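PDB 3VTH: hydrogenase maturation factor from Thermoanaerobacter tengcongensis, which probably transfers a carbamoyl group from carbamoyl phosphate, with ATP, to the C-terminal cysteine of HypE during [NiFe]-hydrogenase maturation. Local coordinates for residues A[126-138]-A[177-191]. Numbering follows the deposited sequence.
Sequences DRRYRYPFINCTN and RRFHAQPVACFDCGP. With ZN (zinc ion), chain D; ZN (zinc ion), chain C.
Arg128 grips the carbonyl oxygen of Ala185 side-on: NE lies 3.0 Å from Ala185 O, and NH2 reaches the same atom from above the carbonyl plane. Arg178 returns the grip on Asn135, its NE and NH2 each 3.2 Å from Asn135 O, with NE in the carbonyl plane. Both arginine chains run extended and slide past each other in opposite directions, and their guanidinium groups stack almost flat, planes 14° apart. The like charges are probably offset by salt bridges from Arg128 to Glu170 and from Arg178 to Glu120. Replacing Arg128 by an alanine is likely to leave Ala185 O without its two-nitrogen grip, Glu170 without this mate and one face of the Arg178 guanidinium without its stacking partner.

Loops 126-138 and 177-191 belong to successive four-cysteine HypF zinc fingers, and each finger sends an arginine to a zinc-bound sulfur of the other. Arg177 NH1, on a side chain whose NE is salt-bridged to Glu120, donates to Cys136 SG at 3.2 Å, whereas the matching bond from Arg127 NH1 to Cys186 SG, 3.3 Å, is weak. Cys114, Cys117 and Cys139 complete the first zinc site; Cys164, Cys167 and Cys189 complete the second.

Further out, with CG anti to the backbone N (chi1 173°), the Tyr131 side chain is carried across to lay one ring face on the Cys186 backbone. Its edge points at the face of Phe187 in a T-shaped pair, centroids 5.3 Å apart. Water 1 bridges Arg127 O and Phe187 N beside this pair. Pro191 CB sits over the face of Phe133, 4.0 Å from the ring centroid, while at the other end Thr137 CG2 meets Ala181 CB at 3.7 Å.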
ATOM      1  N   ASP A 126      -7.668  14.525  33.468  1.00 43.50           N
ATOM      2  CA  ASP A 126      -8.661  13.752  32.716  1.00 42.04           C
ATOM      3  C   ASP A 126      -8.716  12.315  33.233  1.00 41.16           C
ATOM      4  O   ASP A 126      -7.689  11.731  33.564  1.00 41.57           O
ATOM      5  CB  ASP A 126      -8.311  13.762  31.219  1.00 40.93           C
ATOM      6  CG  ASP A 126      -9.493  13.379  30.330  1.00 41.93           C
ATOM      7  OD1 ASP A 126     -10.055  14.291  29.683  1.00 43.71           O
ATOM      8  OD2 ASP A 126      -9.862  12.181  30.268  1.00 42.01           O
ATOM      9  N   ARG A 127      -9.900  11.718  33.287  1.00 40.31           N
ATOM     10  CA  ARG A 127      -9.958  10.323  33.735  1.00 39.60           C
ATOM     11  C   ARG A 127      -9.346   9.320  32.740  1.00 37.56           C
ATOM     12  O   ARG A 127      -9.072   8.172  33.106  1.00 37.24           O
ATOM     13  CB  ARG A 127     -11.369   9.916  34.157  1.00 40.18           C
ATOM     14  CG  ARG A 127     -12.336   9.659  33.046  1.00 38.84           C
ATOM     15  CD  ARG A 127     -13.700   9.282  33.636  1.00 39.72           C
ATOM     16  NE  ARG A 127     -14.589   8.825  32.579  1.00 36.69           N
ATOM     17  CZ  ARG A 127     -14.840   7.549  32.292  1.00 37.35           C
ATOM     18  NH1 ARG A 127     -14.298   6.560  33.005  1.00 36.86           N
ATOM     19  NH2 ARG A 127     -15.647   7.259  31.285  1.00 35.66           N
ATOM     20  N   ARG A 128      -9.116   9.760  31.500  1.00 35.25           N
ATOM     21  CA  ARG A 128      -8.405   8.930  30.521  1.00 33.79           C
ATOM     22  C   ARG A 128      -6.925   9.290  30.372  1.00 34.08           C
ATOM     23  O   ARG A 128      -6.290   8.873  29.408  1.00 32.81           O
ATOM     24  CB  ARG A 128      -9.102   8.950  29.155  1.00 32.11           C
ATOM     25  CG  ARG A 128     -10.467   8.282  29.165  1.00 32.08           C
ATOM     26  CD  ARG A 128     -11.116   8.330  27.778  1.00 32.02           C
ATOM     27  NE  ARG A 128     -12.379   7.592  27.724  1.00 31.43           N
ATOM     28  CZ  ARG A 128     -13.571   8.088  28.055  1.00 31.19           C
ATOM     29  NH1 ARG A 128     -13.691   9.337  28.482  1.00 30.53           N
ATOM     30  NH2 ARG A 128     -14.653   7.320  27.950  1.00 29.69           N
ATOM     31  N   TYR A 129      -6.389  10.055  31.323  1.00 34.95           N
ATOM     32  CA  TYR A 129      -4.948  10.333  31.393  1.00 35.82           C
ATOM     33  C   TYR A 129      -4.157   9.040  31.281  1.00 35.13           C
ATOM     34  O   TYR A 129      -4.353   8.120  32.075  1.00 34.80           O
ATOM     35  CB  TYR A 129      -4.613  11.038  32.709  1.00 37.79           C
ATOM     36  CG  TYR A 129      -3.149  11.389  32.923  1.00 39.94           C
ATOM     37  CD1 TYR A 129      -2.436  12.146  31.983  1.00 41.08           C
ATOM     38  CD2 TYR A 129      -2.491  11.000  34.089  1.00 41.54           C
ATOM     39  CE1 TYR A 129      -1.092  12.488  32.194  1.00 41.47           C
ATOM     40  CE2 TYR A 129      -1.148  11.343  34.316  1.00 44.28           C
ATOM     41  CZ  TYR A 129      -0.458  12.076  33.353  1.00 44.53           C
ATOM     42  OH  TYR A 129       0.859  12.416  33.570  1.00 46.29           O
ATOM     43  N   ARG A 130      -3.303   8.965  30.260  1.00 34.27           N
ATOM     44  CA  ARG A 130      -2.420   7.810  30.031  1.00 34.47           C
ATOM     45  C   ARG A 130      -3.179   6.502  29.737  1.00 33.47           C
ATOM     46  O   ARG A 130      -2.598   5.423  29.781  1.00 33.74           O
ATOM     47  CB  ARG A 130      -1.415   7.632  31.195  1.00 35.97           C
ATOM     48  CG  ARG A 130      -0.521   8.852  31.455  1.00 39.34           C
ATOM     49  CD  ARG A 130       0.460   8.620  32.644  1.00 45.41           C
ATOM     50  NE  ARG A 130       1.195   7.366  32.469  1.00 50.43           N
ATOM     51  CZ  ARG A 130       2.253   7.217  31.674  1.00 53.00           C
ATOM     52  NH1 ARG A 130       2.733   8.251  30.988  1.00 54.16           N
ATOM     53  NH2 ARG A 130       2.837   6.029  31.561  1.00 54.74           N
ATOM     54  N   TYR A 131      -4.465   6.598  29.408  1.00 32.56           N
ATOM     55  CA  TYR A 131      -5.227   5.424  29.002  1.00 32.06           C
ATOM     56  C   TYR A 131      -4.759   4.925  27.613  1.00 30.52           C
ATOM     57  O   TYR A 131      -4.888   5.634  26.613  1.00 29.50           O
ATOM     58  CB  TYR A 131      -6.738   5.713  29.056  1.00 32.08           C
ATOM     59  CG  TYR A 131      -7.616   4.616  28.506  1.00 32.66           C
ATOM     60  CD1 TYR A 131      -8.524   4.884  27.496  1.00 31.98           C
ATOM     61  CD2 TYR A 131      -7.544   3.309  29.005  1.00 35.00           C
ATOM     62  CE1 TYR A 131      -9.354   3.887  26.987  1.00 34.69           C
ATOM     63  CE2 TYR A 131      -8.359   2.297  28.480  1.00 34.66           C
ATOM     64  CZ  TYR A 131      -9.258   2.600  27.486  1.00 34.73           C
ATOM     65  OH  TYR A 131     -10.065   1.622  26.961  1.00 35.95           O
ATOM     66  N   PRO A 132      -4.182   3.708  27.561  1.00 30.49           N
ATOM     67  CA  PRO A 132      -3.461   3.215  26.371  1.00 29.47           C
ATOM     68  C   PRO A 132      -4.360   2.892  25.185  1.00 28.27           C
ATOM     69  O   PRO A 132      -3.853   2.582  24.110  1.00 27.34           O
ATOM     70  CB  PRO A 132      -2.801   1.920  26.878  1.00 29.84           C
ATOM     71  CG  PRO A 132      -2.854   2.017  28.372  1.00 32.37           C
ATOM     72  CD  PRO A 132      -4.124   2.726  28.656  1.00 31.20           C
ATOM     73  N   PHE A 133      -5.683   2.959  25.370  1.00 28.46           N
ATOM     74  CA  PHE A 133      -6.615   2.639  24.275  1.00 27.73           C
ATOM     75  C   PHE A 133      -7.630   3.747  24.003  1.00 27.39           C
ATOM     76  O   PHE A 133      -8.704   3.521  23.408  1.00 26.57           O
ATOM     77  CB  PHE A 133      -7.296   1.281  24.524  1.00 28.54           C
ATOM     78  CG  PHE A 133      -6.311   0.147  24.651  1.00 30.04           C
ATOM     79  CD1 PHE A 133      -5.771  -0.449  23.516  1.00 30.87           C
ATOM     80  CD2 PHE A 133      -5.867  -0.263  25.897  1.00 31.87           C
ATOM     81  CE1 PHE A 133      -4.825  -1.478  23.630  1.00 32.35           C
ATOM     82  CE2 PHE A 133      -4.923  -1.288  26.025  1.00 32.39           C
ATOM     83  CZ  PHE A 133      -4.406  -1.892  24.898  1.00 32.31           C
ATOM     84  N   ILE A 134      -7.274   4.953  24.420  1.00 27.32           N
ATOM     85  CA  ILE A 134      -8.113   6.120  24.152  1.00 27.08           C
ATOM     86  C   ILE A 134      -8.423   6.255  22.652  1.00 26.58           C
ATOM     87  O   ILE A 134      -7.529   6.132  21.815  1.00 25.16           O
ATOM     88  CB  ILE A 134      -7.500   7.409  24.739  1.00 27.95           C
ATOM     89  CG1 ILE A 134      -8.511   8.565  24.699  1.00 27.22           C
ATOM     90  CG2 ILE A 134      -6.147   7.761  24.062  1.00 26.39           C
ATOM     91  CD1 ILE A 134      -8.090   9.776  25.577  1.00 29.47           C
ATOM     92  N   ASN A 135      -9.708   6.444  22.331  1.00 26.49           N
ATOM     93  CA  ASN A 135     -10.140   6.736  20.954  1.00 27.15           C
ATOM     94  C   ASN A 135     -11.488   7.460  21.019  1.00 27.12           C
ATOM     95  O   ASN A 135     -11.990   7.716  22.108  1.00 27.92           O
ATOM     96  CB  ASN A 135     -10.250   5.451  20.111  1.00 26.86           C
ATOM     97  CG  ASN A 135     -11.160   4.396  20.758  1.00 30.82           C
ATOM     98  OD1 ASN A 135     -12.082   4.709  21.525  1.00 34.71           O
ATOM     99  ND2 ASN A 135     -10.902   3.139  20.445  1.00 37.17           N
ATOM    100  N   CYS A 136     -12.065   7.781  19.866  1.00 26.82           N
ATOM    101  CA  CYS A 136     -13.351   8.457  19.804  1.00 27.26           C
ATOM    102  C   CYS A 136     -13.912   8.221  18.405  1.00 26.96           C
ATOM    103  O   CYS A 136     -13.364   7.416  17.657  1.00 26.12           O
ATOM    104  CB  CYS A 136     -13.178   9.962  20.095  1.00 28.36           C
ATOM    105  SG  CYS A 136     -12.288  10.886  18.812  1.00 28.32           S
ATOM    106  N   THR A 137     -15.007   8.898  18.054  1.00 27.05           N
ATOM    107  CA  THR A 137     -15.598   8.720  16.717  1.00 26.76           C
ATOM    108  C   THR A 137     -14.659   9.146  15.583  1.00 26.60           C
ATOM    109  O   THR A 137     -14.851   8.721  14.445  1.00 26.84           O
ATOM    110  CB  THR A 137     -16.955   9.462  16.556  1.00 27.44           C
ATOM    111  OG1 THR A 137     -16.769  10.870  16.713  1.00 27.39           O
ATOM    112  CG2 THR A 137     -17.948   8.988  17.580  1.00 27.71           C
ATOM    113  N   ASN A 138     -13.644   9.957  15.900  1.00 26.86           N
ATOM    114  CA  ASN A 138     -12.745  10.526  14.888  1.00 26.78           C
ATOM    115  C   ASN A 138     -11.359   9.859  14.740  1.00 26.15           C
ATOM    116  O   ASN A 138     -10.519  10.363  13.970  1.00 25.70           O
ATOM    117  CB  ASN A 138     -12.532  12.037  15.144  1.00 27.86           C
ATOM    118  CG  ASN A 138     -13.806  12.857  15.004  1.00 30.12           C
ATOM    119  OD1 ASN A 138     -14.611  12.639  14.098  1.00 30.19           O
ATOM    120  ND2 ASN A 138     -13.981  13.826  15.903  1.00 31.47           N
ATOM    121  N   ARG A 177     -18.578  14.736  23.779  1.00 37.69           N
ATOM    122  CA  ARG A 177     -18.052  14.488  22.444  1.00 36.37           C
ATOM    123  C   ARG A 177     -18.038  13.001  22.106  1.00 34.27           C
ATOM    124  O   ARG A 177     -17.931  12.633  20.928  1.00 33.47           O
ATOM    125  CB  ARG A 177     -16.695  15.162  22.216  1.00 37.13           C
ATOM    126  CG  ARG A 177     -15.510  14.445  22.810  1.00 37.43           C
ATOM    127  CD  ARG A 177     -14.230  15.204  22.477  1.00 38.97           C
ATOM    128  NE  ARG A 177     -13.066  14.379  22.757  1.00 38.77           N
ATOM    129  CZ  ARG A 177     -12.515  13.544  21.882  1.00 37.17           C
ATOM    130  NH1 ARG A 177     -13.009  13.431  20.656  1.00 37.27           N
ATOM    131  NH2 ARG A 177     -11.460  12.837  22.229  1.00 36.42           N
ATOM    132  N   ARG A 178     -18.194  12.154  23.132  1.00 32.74           N
ATOM    133  CA  ARG A 178     -18.332  10.704  22.917  1.00 31.05           C
ATOM    134  C   ARG A 178     -19.791  10.215  22.913  1.00 30.81           C
ATOM    135  O   ARG A 178     -20.043   9.014  23.071  1.00 30.45           O
ATOM    136  CB  ARG A 178     -17.503   9.908  23.938  1.00 31.03           C
ATOM    137  CG  ARG A 178     -16.023   9.940  23.642  1.00 30.63           C
ATOM    138  CD  ARG A 178     -15.218   9.161  24.682  1.00 32.11           C
ATOM    139  NE  ARG A 178     -13.801   9.167  24.327  1.00 31.65           N
ATOM    140  CZ  ARG A 178     -12.948  10.119  24.694  1.00 31.30           C
ATOM    141  NH1 ARG A 178     -13.364  11.150  25.437  1.00 29.32           N
ATOM    142  NH2 ARG A 178     -11.681  10.037  24.307  1.00 29.37           N
ATOM    143  N   PHE A 179     -20.732  11.139  22.723  1.00 30.52           N
ATOM    144  CA  PHE A 179     -22.139  10.794  22.479  1.00 30.76           C
ATOM    145  C   PHE A 179     -22.238   9.763  21.352  1.00 29.71           C
ATOM    146  O   PHE A 179     -21.751   9.999  20.240  1.00 27.88           O
ATOM    147  CB  PHE A 179     -22.913  12.062  22.102  1.00 31.70           C
ATOM    148  CG  PHE A 179     -24.391  11.860  21.908  1.00 32.68           C
ATOM    149  CD1 PHE A 179     -24.984  12.168  20.687  1.00 34.56           C
ATOM    150  CD2 PHE A 179     -25.200  11.407  22.951  1.00 34.92           C
ATOM    151  CE1 PHE A 179     -26.371  12.014  20.501  1.00 32.83           C
ATOM    152  CE2 PHE A 179     -26.585  11.251  22.783  1.00 35.20           C
ATOM    153  CZ  PHE A 179     -27.165  11.549  21.552  1.00 35.63           C
ATOM    154  N   HIS A 180     -22.842   8.615  21.655  1.00 30.44           N
ATOM    155  CA  HIS A 180     -22.951   7.504  20.697  1.00 30.51           C
ATOM    156  C   HIS A 180     -21.647   7.123  19.990  1.00 30.26           C
ATOM    157  O   HIS A 180     -21.645   6.770  18.798  1.00 30.28           O
ATOM    158  CB  HIS A 180     -24.081   7.775  19.694  1.00 31.26           C
ATOM    159  CG  HIS A 180     -25.434   7.430  20.230  1.00 32.45           C
ATOM    160  ND1 HIS A 180     -26.190   6.394  19.724  1.00 33.32           N
ATOM    161  CD2 HIS A 180     -26.146   7.948  21.263  1.00 35.63           C
ATOM    162  CE1 HIS A 180     -27.327   6.315  20.394  1.00 35.75           C
ATOM    163  NE2 HIS A 180     -27.324   7.245  21.335  1.00 37.59           N
ATOM    164  N   ALA A 181     -20.538   7.189  20.726  1.00 29.71           N
ATOM    165  CA  ALA A 181     -19.260   6.723  20.214  1.00 29.28           C
ATOM    166  C   ALA A 181     -19.179   5.218  20.409  1.00 29.09           C
ATOM    167  O   ALA A 181     -19.024   4.745  21.532  1.00 28.99           O
ATOM    168  CB  ALA A 181     -18.085   7.431  20.918  1.00 28.61           C
ATOM    169  N   GLN A 182     -19.283   4.467  19.312  1.00 29.03           N
ATOM    170  CA  GLN A 182     -19.326   3.002  19.393  1.00 29.51           C
ATOM    171  C   GLN A 182     -18.154   2.358  20.152  1.00 30.52           C
ATOM    172  O   GLN A 182     -18.374   1.392  20.865  1.00 31.89           O
ATOM    173  CB  GLN A 182     -19.503   2.358  18.005  1.00 28.88           C
ATOM    174  CG  GLN A 182     -20.877   2.641  17.364  1.00 26.61           C
ATOM    175  CD  GLN A 182     -22.030   2.247  18.275  1.00 28.75           C
ATOM    176  OE1 GLN A 182     -22.136   1.094  18.724  1.00 27.40           O
ATOM    177  NE2 GLN A 182     -22.895   3.207  18.561  1.00 29.03           N
ATOM    178  N   PRO A 183     -16.920   2.884  20.009  1.00 30.49           N
ATOM    179  CA  PRO A 183     -15.821   2.253  20.739  1.00 31.25           C
ATOM    180  C   PRO A 183     -15.522   2.800  22.154  1.00 32.27           C
ATOM    181  O   PRO A 183     -14.509   2.425  22.739  1.00 33.11           O
ATOM    182  CB  PRO A 183     -14.623   2.509  19.838  1.00 30.77           C
ATOM    183  CG  PRO A 183     -14.928   3.802  19.152  1.00 31.02           C
ATOM    184  CD  PRO A 183     -16.440   3.910  19.063  1.00 30.16           C
ATOM    185  N   VAL A 184     -16.378   3.657  22.700  1.00 32.64           N
ATOM    186  CA  VAL A 184     -16.093   4.301  23.999  1.00 33.14           C
ATOM    187  C   VAL A 184     -15.740   3.300  25.127  1.00 33.15           C
ATOM    188  O   VAL A 184     -16.460   2.320  25.375  1.00 33.16           O
ATOM    189  CB  VAL A 184     -17.249   5.250  24.450  1.00 34.03           C
ATOM    190  CG1 VAL A 184     -18.542   4.476  24.700  1.00 34.26           C
ATOM    191  CG2 VAL A 184     -16.854   6.045  25.700  1.00 34.88           C
ATOM    192  N   ALA A 185     -14.623   3.559  25.795  1.00 32.69           N
ATOM    193  CA  ALA A 185     -14.164   2.727  26.905  1.00 32.74           C
ATOM    194  C   ALA A 185     -13.190   3.533  27.739  1.00 33.01           C
ATOM    195  O   ALA A 185     -12.819   4.651  27.348  1.00 32.68           O
ATOM    196  CB  ALA A 185     -13.487   1.449  26.375  1.00 32.34           C
ATOM    197  N   CYS A 186     -12.754   2.956  28.862  1.00 33.25           N
ATOM    198  CA  CYS A 186     -11.867   3.644  29.799  1.00 34.18           C
ATOM    199  C   CYS A 186     -11.021   2.627  30.560  1.00 34.78           C
ATOM    200  O   CYS A 186     -11.075   1.433  30.260  1.00 34.43           O
ATOM    201  CB  CYS A 186     -12.693   4.488  30.779  1.00 34.66           C
ATOM    202  SG  CYS A 186     -13.615   3.524  32.035  1.00 35.64           S
ATOM    203  N   PHE A 187     -10.247   3.091  31.538  1.00 36.07           N
ATOM    204  CA  PHE A 187      -9.443   2.187  32.385  1.00 37.44           C
ATOM    205  C   PHE A 187     -10.277   1.054  32.989  1.00 38.14           C
ATOM    206  O   PHE A 187      -9.819  -0.088  33.082  1.00 38.04           O
ATOM    207  CB  PHE A 187      -8.744   2.958  33.522  1.00 38.63           C
ATOM    208  CG  PHE A 187      -7.418   3.560  33.128  1.00 39.75           C
ATOM    209  CD1 PHE A 187      -6.331   2.744  32.822  1.00 39.85           C
ATOM    210  CD2 PHE A 187      -7.257   4.942  33.061  1.00 40.29           C
ATOM    211  CE1 PHE A 187      -5.099   3.295  32.460  1.00 40.83           C
ATOM    212  CE2 PHE A 187      -6.022   5.500  32.690  1.00 41.02           C
ATOM    213  CZ  PHE A 187      -4.949   4.678  32.403  1.00 40.05           C
ATOM    214  N   ASP A 188     -11.501   1.388  33.402  1.00 38.34           N
ATOM    215  CA  ASP A 188     -12.360   0.470  34.156  1.00 39.07           C
ATOM    216  C   ASP A 188     -13.059  -0.585  33.288  1.00 38.11           C
ATOM    217  O   ASP A 188     -13.361  -1.682  33.756  1.00 39.09           O
ATOM    218  CB  ASP A 188     -13.426   1.271  34.916  1.00 40.39           C
ATOM    219  CG  ASP A 188     -12.824   2.243  35.942  1.00 42.35           C
ATOM    220  OD1 ASP A 188     -13.424   3.312  36.170  1.00 41.17           O
ATOM    221  OD2 ASP A 188     -11.743   1.950  36.496  1.00 43.36           O
ATOM    222  N   CYS A 189     -13.352  -0.249  32.035  1.00 36.12           N
ATOM    223  CA  CYS A 189     -14.172  -1.144  31.216  1.00 35.10           C
ATOM    224  C   CYS A 189     -13.479  -1.545  29.915  1.00 33.35           C
ATOM    225  O   CYS A 189     -13.997  -2.369  29.153  1.00 33.07           O
ATOM    226  CB  CYS A 189     -15.546  -0.509  30.933  1.00 34.40           C
ATOM    227  SG  CYS A 189     -15.513   0.932  29.802  1.00 34.44           S
ATOM    228  N   GLY A 190     -12.312  -0.961  29.669  1.00 32.17           N
ATOM    229  CA  GLY A 190     -11.644  -1.126  28.386  1.00 30.30           C
ATOM    230  C   GLY A 190     -10.591  -2.224  28.386  1.00 29.73           C
ATOM    231  O   GLY A 190     -10.363  -2.867  29.405  1.00 30.69           O
ATOM    232  N   PRO A 191      -9.958  -2.451  27.227  1.00 29.83           N
ATOM    233  CA  PRO A 191      -8.819  -3.364  27.155  1.00 29.34           C
ATOM    234  C   PRO A 191      -7.680  -2.896  28.064  1.00 29.85           C
ATOM    235  O   PRO A 191      -7.638  -1.732  28.455  1.00 29.95           O
ATOM    236  CB  PRO A 191      -8.385  -3.309  25.681  1.00 28.18           C
ATOM    237  CG  PRO A 191      -9.201  -2.235  25.046  1.00 28.03           C
ATOM    238  CD  PRO A 191     -10.285  -1.818  25.936  1.00 28.82           C
TER
HETATM  239 ZN    ZN D 802     -15.588   2.893  31.021  1.00 35.94          ZN
HETATM  240 ZN    ZN C 801      -9.988  10.614  19.001  1.00 27.74          ZN
HETATM  241  O   HOH W   1     -10.535   5.832  32.907  1.00 23.32           O
HETATM  242  O   HOH W   2     -11.990   5.764  24.694  1.00 21.90           O
HETATM  243  O   HOH W   3     -16.146  11.490  19.465  1.00 27.99           O